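Local coordinates for metallo-beta-lactamase family protein (Staphylococcus aureus, PDB 3R2U) that probably acts as an iron-dependent hydrolase of the metallo-beta-lactamase superfamily and, carrying a rhodanese-like domain, may act in sulfur metabolism, at residues I52-R57 / A76-I81; G88-A93 / K113-H118. All coordinates share one frame; numbering follows the deposited sequence. Where two conformers were deposited one is given.

Contact 1: I52-R57 / A76-I81. With FE (Fe (III) ion), chain E.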
loop_
_atom_site.group_PDB
_atom_site.type_symbol
_atom_site.label_atom_id
_atom_site.label_comp_id
_atom_site.label_asym_id
_atom_site.label_seq_id
_atom_site.Cartn_x
_atom_site.Cartn_y
_atom_site.Cartn_z
ATOM N N ILE A 52 18.200 5.990 -18.712
ATOM C CA ILE A 52 16.891 5.374 -18.959
ATOM C C ILE A 52 16.688 5.305 -20.471
ATOM O O ILE A 52 16.836 6.316 -21.162
ATOM C CB ILE A 52 15.713 6.186 -18.424
ATOM C CG1 ILE A 52 15.854 6.508 -16.937
ATOM C CG2 ILE A 52 14.419 5.410 -18.656
ATOM C CD1 ILE A 52 14.860 7.574 -16.461
ATOM N N ILE A 53 16.327 4.129 -20.978
ATOM C CA ILE A 53 16.003 3.958 -22.397
ATOM C C ILE A 53 14.478 3.814 -22.547
ATOM O O ILE A 53 13.848 2.994 -21.860
ATOM C CB ILE A 53 16.729 2.758 -22.995
ATOM C CG1 ILE A 53 18.240 3.042 -22.977
ATOM C CG2 ILE A 53 16.238 2.508 -24.418
ATOM C CD1 ILE A 53 19.055 1.896 -23.371
ATOM N N ASP A 54 13.910 4.617 -23.447
ATOM C CA ASP A 54 12.479 4.702 -23.697
ATOM C C ASP A 54 11.646 4.984 -22.431
ATOM O O ASP A 54 10.708 4.275 -22.120
ATOM C CB ASP A 54 11.969 3.466 -24.482
ATOM C CG ASP A 54 12.399 3.483 -25.968
ATOM O OD1 ASP A 54 12.781 4.578 -26.463
ATOM O OD2 ASP A 54 12.300 2.416 -26.656
ATOM N N PRO A 55 11.967 6.066 -21.721
ATOM C CA PRO A 55 11.225 6.350 -20.511
ATOM C C PRO A 55 9.773 6.720 -20.713
ATOM O O PRO A 55 9.429 7.365 -21.692
ATOM C CB PRO A 55 11.938 7.575 -19.953
ATOM C CG PRO A 55 12.543 8.238 -21.164
ATOM C CD PRO A 55 12.989 7.087 -21.989
ATOM N N ILE A 56 8.942 6.294 -19.761
ATOM C CA ILE A 56 7.551 6.675 -19.707
ATOM C C ILE A 56 7.538 8.038 -18.987
ATOM O O ILE A 56 8.595 8.516 -18.565
ATOM C CB ILE A 56 6.680 5.621 -18.992
ATOM C CG1 ILE A 56 7.139 5.380 -17.544
ATOM C CG2 ILE A 56 6.737 4.308 -19.769
ATOM C CD1 ILE A 56 6.132 4.576 -16.715
ATOM N N ARG A 57 6.361 8.650 -18.847
ATOM C CA ARG A 57 6.251 9.987 -18.237
ATOM C C ARG A 57 6.469 10.030 -16.729
ATOM O O ARG A 57 6.963 11.030 -16.193
ATOM C CB ARG A 57 4.876 10.599 -18.524
ATOM C CG ARG A 57 4.696 11.098 -19.892
ATOM C CD ARG A 57 3.291 11.628 -20.046
ATOM N NE ARG A 57 3.097 12.977 -19.527
ATOM C CZ ARG A 57 1.918 13.483 -19.171
ATOM N NH1 ARG A 57 0.817 12.719 -19.179
ATOM N NH2 ARG A 57 1.834 14.743 -18.778
ATOM N N ALA A 76 19.255 9.828 -20.667
ATOM C CA ALA A 76 18.093 9.114 -21.203
ATOM C C ALA A 76 18.176 9.136 -22.726
ATOM O O ALA A 76 18.653 10.091 -23.325
ATOM C CB ALA A 76 16.776 9.714 -20.726
ATOM N N ALA A 77 17.686 8.082 -23.347
ATOM C CA ALA A 77 17.698 7.968 -24.774
ATOM C C ALA A 77 16.387 7.336 -25.180
ATOM O O ALA A 77 15.747 6.616 -24.407
ATOM C CB ALA A 77 18.891 7.105 -25.248
ATOM N N GLU A 78 16.009 7.607 -26.409
ATOM C CA GLU A 78 14.794 7.154 -26.951
ATOM C C GLU A 78 15.055 6.542 -28.331
ATOM O O GLU A 78 15.753 7.124 -29.142
ATOM C CB GLU A 78 13.883 8.385 -27.026
ATOM C CG GLU A 78 12.578 8.163 -27.600
ATOM C CD GLU A 78 11.614 9.273 -27.224
ATOM O OE1 GLU A 78 11.156 9.292 -26.050
ATOM O OE2 GLU A 78 11.287 10.084 -28.119
ATOM N N THR A 79 14.450 5.397 -28.609
ATOM C CA THR A 79 14.678 4.708 -29.873
ATOM C C THR A 79 14.016 5.331 -31.110
ATOM O O THR A 79 14.535 5.199 -32.225
ATOM C CB THR A 79 14.289 3.227 -29.760
ATOM O OG1 THR A 79 12.899 3.098 -29.431
ATOM C CG2 THR A 79 15.135 2.538 -28.636
ATOM N N HIS A 80 12.873 5.981 -30.924
ATOM C CA HIS A 80 12.127 6.585 -32.026
ATOM C C HIS A 80 10.935 7.360 -31.506
ATOM O O HIS A 80 10.672 7.360 -30.293
ATOM C CB HIS A 80 11.631 5.490 -32.999
ATOM C CG HIS A 80 10.648 4.527 -32.410
ATOM N ND1 HIS A 80 10.988 3.604 -31.444
ATOM C CD2 HIS A 80 9.346 4.299 -32.704
ATOM C CE1 HIS A 80 9.922 2.883 -31.135
ATOM N NE2 HIS A 80 8.917 3.283 -31.893
ATOM N N ILE A 81 10.217 8.020 -32.412
ATOM C CA ILE A 81 9.025 8.783 -32.058
ATOM C C ILE A 81 7.891 7.768 -31.852
ATOM O O ILE A 81 7.398 7.170 -32.798
ATOM C CB ILE A 81 8.658 9.826 -33.164
ATOM C CG1 ILE A 81 9.850 10.755 -33.448
ATOM C CG2 ILE A 81 7.443 10.614 -32.759
ATOM C CD1 ILE A 81 9.583 11.836 -34.518
HETATM FE FE FE E . 6.728 2.403 -32.188
HETATM O O HOH W 1 10.427 6.992 -24.461
HETATM O O HOH W 2 6.084 4.461 -33.158
HETATM O O HOH W 3 6.419 3.216 -30.078
HETATM O O HOH W 4 4.688 1.711 -32.250
#
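I52 and I53 run parallel to A76 and A77 as neighbouring strands of the metallo-beta-lactamase fold, joined by two backbone bonds: A77 N to I52 O and D54 N to A77 O, both 2.9 Å. The strands 49-53 and 72-77 are the two parallel strands of a beta-alpha-beta unit with helix 60-69 between them in the chain, and the metal site lies beyond their C-terminal ends. On one face of the sheet I52 CB sits 4.3 Å from A76 CB; I53 and A77 point to the other. Past the last bridge, D54 turns its carboxylate across T79. With CG set beside its own backbone N (chi1 -73°), it grips T79 twice: OD1 takes the backbone N-H of T79 at 2.8 Å, from somewhat outside the carboxylate plane, and OD2 accepts from T79 OG1 at 2.9 Å through its syn lone pair. H82 NE2 also bonds to OD1. Since the T79 hydroxyl gives its proton to D54, OG1 can accept from H80 ND1. In this chain of hydrogen bonds T79 is the second-shell residue that steadies the imidazole, and D54 in turn holds T79. It may also make the ring a stronger electron donor to the metal. E78 turns away: its OE1 bonds to S87 OG, and one water donates to both OE1 and P55 O, while OE2 meets Y112 OH. H143 and D169 complete the protein ligands of the iron, which H80 binds at 2.4 Å through NE2, the ring nitrogen not used in the bond to T79.

Contact 2: G88-A93 / K113-H118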
loop_
_atom_site.group_PDB
_atom_site.type_symbol
_atom_site.label_atom_id
_atom_site.label_comp_id
_atom_site.label_asym_id
_atom_site.label_seq_id
_atom_site.Cartn_x
_atom_site.Cartn_y
_atom_site.Cartn_z
ATOM N N GLY A 88 8.552 10.103 -21.824
ATOM C CA GLY A 88 8.997 10.908 -20.689
ATOM C C GLY A 88 10.359 11.572 -20.943
ATOM O O GLY A 88 10.924 12.183 -20.047
ATOM N N ILE A 89 10.863 11.534 -22.181
ATOM C CA ILE A 89 12.226 12.025 -22.444
ATOM C C ILE A 89 12.413 13.517 -22.156
ATOM O O ILE A 89 13.453 13.911 -21.623
ATOM C CB ILE A 89 12.750 11.656 -23.871
ATOM C CG1 ILE A 89 14.283 11.739 -23.936
ATOM C CG2 ILE A 89 12.149 12.555 -24.941
ATOM C CD1 ILE A 89 14.979 10.475 -23.707
ATOM N N ARG A 90 11.434 14.343 -22.515
ATOM C CA ARG A 90 11.521 15.762 -22.229
ATOM C C ARG A 90 11.442 15.995 -20.712
ATOM O O ARG A 90 12.108 16.879 -20.181
ATOM C CB ARG A 90 10.426 16.538 -22.965
ATOM C CG ARG A 90 10.608 16.582 -24.502
ATOM C CD ARG A 90 9.463 17.343 -25.139
ATOM N NE ARG A 90 9.500 17.325 -26.601
ATOM C CZ ARG A 90 9.103 16.303 -27.360
ATOM N NH1 ARG A 90 9.167 16.403 -28.677
ATOM N NH2 ARG A 90 8.655 15.179 -26.812
ATOM N N ASP A 91 10.633 15.196 -20.021
ATOM C CA ASP A 91 10.513 15.296 -18.556
ATOM C C ASP A 91 11.867 14.985 -17.915
ATOM O O ASP A 91 12.254 15.619 -16.919
ATOM C CB ASP A 91 9.445 14.335 -17.990
ATOM C CG ASP A 91 8.012 14.807 -18.242
ATOM O OD1 ASP A 91 7.631 15.080 -19.416
ATOM O OD2 ASP A 91 7.247 14.871 -17.229
ATOM N N VAL A 92 12.583 14.009 -18.478
ATOM C CA VAL A 92 13.904 13.653 -17.949
ATOM C C VAL A 92 14.879 14.839 -18.047
ATOM O O VAL A 92 15.549 15.181 -17.082
ATOM C CB VAL A 92 14.505 12.429 -18.660
ATOM C CG1 VAL A 92 15.986 12.257 -18.286
ATOM C CG2 VAL A 92 13.701 11.200 -18.319
ATOM N N ALA A 93 14.933 15.464 -19.217
ATOM C CA ALA A 93 15.806 16.594 -19.468
ATOM C C ALA A 93 15.456 17.772 -18.553
ATOM O O ALA A 93 16.336 18.410 -17.973
ATOM C CB ALA A 93 15.686 17.025 -20.957
ATOM N N LYS A 113 10.478 17.991 -32.489
ATOM C CA LYS A 113 10.348 19.444 -32.399
ATOM C C LYS A 113 10.241 19.851 -30.932
ATOM O O LYS A 113 10.045 19.001 -30.059
ATOM C CB LYS A 113 9.097 19.928 -33.135
ATOM C CG LYS A 113 8.964 19.447 -34.594
ATOM C CD LYS A 113 10.008 20.057 -35.523
ATOM C CE LYS A 113 9.948 19.384 -36.895
ATOM N NZ LYS A 113 10.854 20.024 -37.873
ATOM N N ASN A 114 10.403 21.146 -30.670
ATOM C CA ASN A 114 10.235 21.704 -29.334
ATOM C C ASN A 114 11.053 20.961 -28.292
ATOM O O ASN A 114 10.538 20.633 -27.227
ATOM C CB ASN A 114 8.736 21.652 -28.943
ATOM C CG ASN A 114 7.850 22.411 -29.915
ATOM O OD1 ASN A 114 8.278 23.385 -30.519
ATOM N ND2 ASN A 114 6.599 21.983 -30.049
ATOM N N MET A 115 12.302 20.646 -28.610
ATOM C CA MET A 115 13.136 19.877 -27.698
ATOM C C MET A 115 13.857 20.779 -26.726
ATOM O O MET A 115 14.169 21.900 -27.049
ATOM C CB MET A 115 14.162 19.034 -28.458
ATOM C CG MET A 115 13.558 17.915 -29.285
ATOM S SD MET A 115 12.518 16.828 -28.324
ATOM C CE MET A 115 13.762 15.957 -27.337
ATOM N N PRO A 116 14.134 20.276 -25.518
ATOM C CA PRO A 116 14.834 21.105 -24.553
ATOM C C PRO A 116 16.238 21.440 -25.022
ATOM O O PRO A 116 16.813 20.737 -25.865
ATOM C CB PRO A 116 14.857 20.260 -23.266
ATOM C CG PRO A 116 14.391 18.933 -23.613
ATOM C CD PRO A 116 13.748 18.970 -24.977
ATOM N N ASN A 117 16.764 22.540 -24.510
ATOM C CA ASN A 117 18.099 22.970 -24.875
ATOM C C ASN A 117 19.099 21.889 -24.554
ATOM O O ASN A 117 18.957 21.151 -23.556
ATOM C CB ASN A 117 18.483 24.287 -24.178
ATOM C CG ASN A 117 17.817 25.494 -24.818
ATOM O OD1 ASN A 117 17.410 25.446 -25.982
ATOM N ND2 ASN A 117 17.726 26.592 -24.068
ATOM N N HIS A 118 20.076 21.758 -25.440
ATOM C CA HIS A 118 21.156 20.798 -25.269
ATOM C C HIS A 118 20.798 19.336 -25.595
ATOM O O HIS A 118 21.635 18.451 -25.430
ATOM C CB HIS A 118 21.768 20.926 -23.865
ATOM C CG HIS A 118 22.202 22.319 -23.534
ATOM N ND1 HIS A 118 23.345 22.885 -24.059
ATOM C CD2 HIS A 118 21.642 23.266 -22.744
ATOM C CE1 HIS A 118 23.472 24.119 -23.601
ATOM N NE2 HIS A 118 22.452 24.375 -22.803
#
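The guanidinium of R90 has the sulfur of M115 over one face, while the carbonyl oxygens of K113 and N114 lie at its edge, close to its plane. This is helix-to-loop packing in the metallo-beta-lactamase fold: R90 belongs to the first turn of helix 89-96, whereas the loop 113-118 is part of the irregular connection between strands 99-103 and 120-122. At the edge, NH1 gives K113 O a nearly straight hydrogen bond of 3.1 Å, with an angle of 174° at the hydrogen. N114 O stays 3.5 Å from R90 NE, near but not bonded. NH1 also bonds to N277 O at the end of helix 269-279, so backbone carbonyls from two parts of the chain hold the group. N114 ND2 reaches F279 O close by, tying the loop to that same helix.

M115 crosses the arginine at about a right angle. Bends at chi2 and chi3 (-55° and -71°) fold its chain back so that SD rests 3.4 Å from R90 NH1, and CE continues as far as I89 CG2 at the margin of contact. The arginine itself is stretched from CG to NE, which carries its charged end well clear of the helix backbone and leaves its methylenes for the proline. There P116 lies across the chain, its CD 4.0 Å from R90 CG. One turn further along the helix, A93 points at the loop and supplies the tightest apolar touch. I100, on strand 99-103, packs against I89, A93, M115 and P116 alike, giving helix and loop a common floor. The A93 methyl CB meets the proline ring at CG, 3.5 Å away.

Contact 1 is wholly buried near the middle of the chain, whereas contact 2 lies farther out and is only partly buried, with N114 exposed. Their centres are 11 Å apart, and helix 89-96 follows strand 72-77 in the chain. The two meet directly: I89 and V92 pack on A76, and P55 O probably accepts a hydrogen bond from G88 N at the helix N-cap. One face of the helix thus rests on the sheet of contact 1, while R90 and A93 reach the loop 113-118. Strand pairing and a carboxylate-hydroxyl-imidazole chain behind a metal ligand mark 52-57/76-81; an arginine held by carbonyls, with sulfur and proline packing, marks 88-93/113-118.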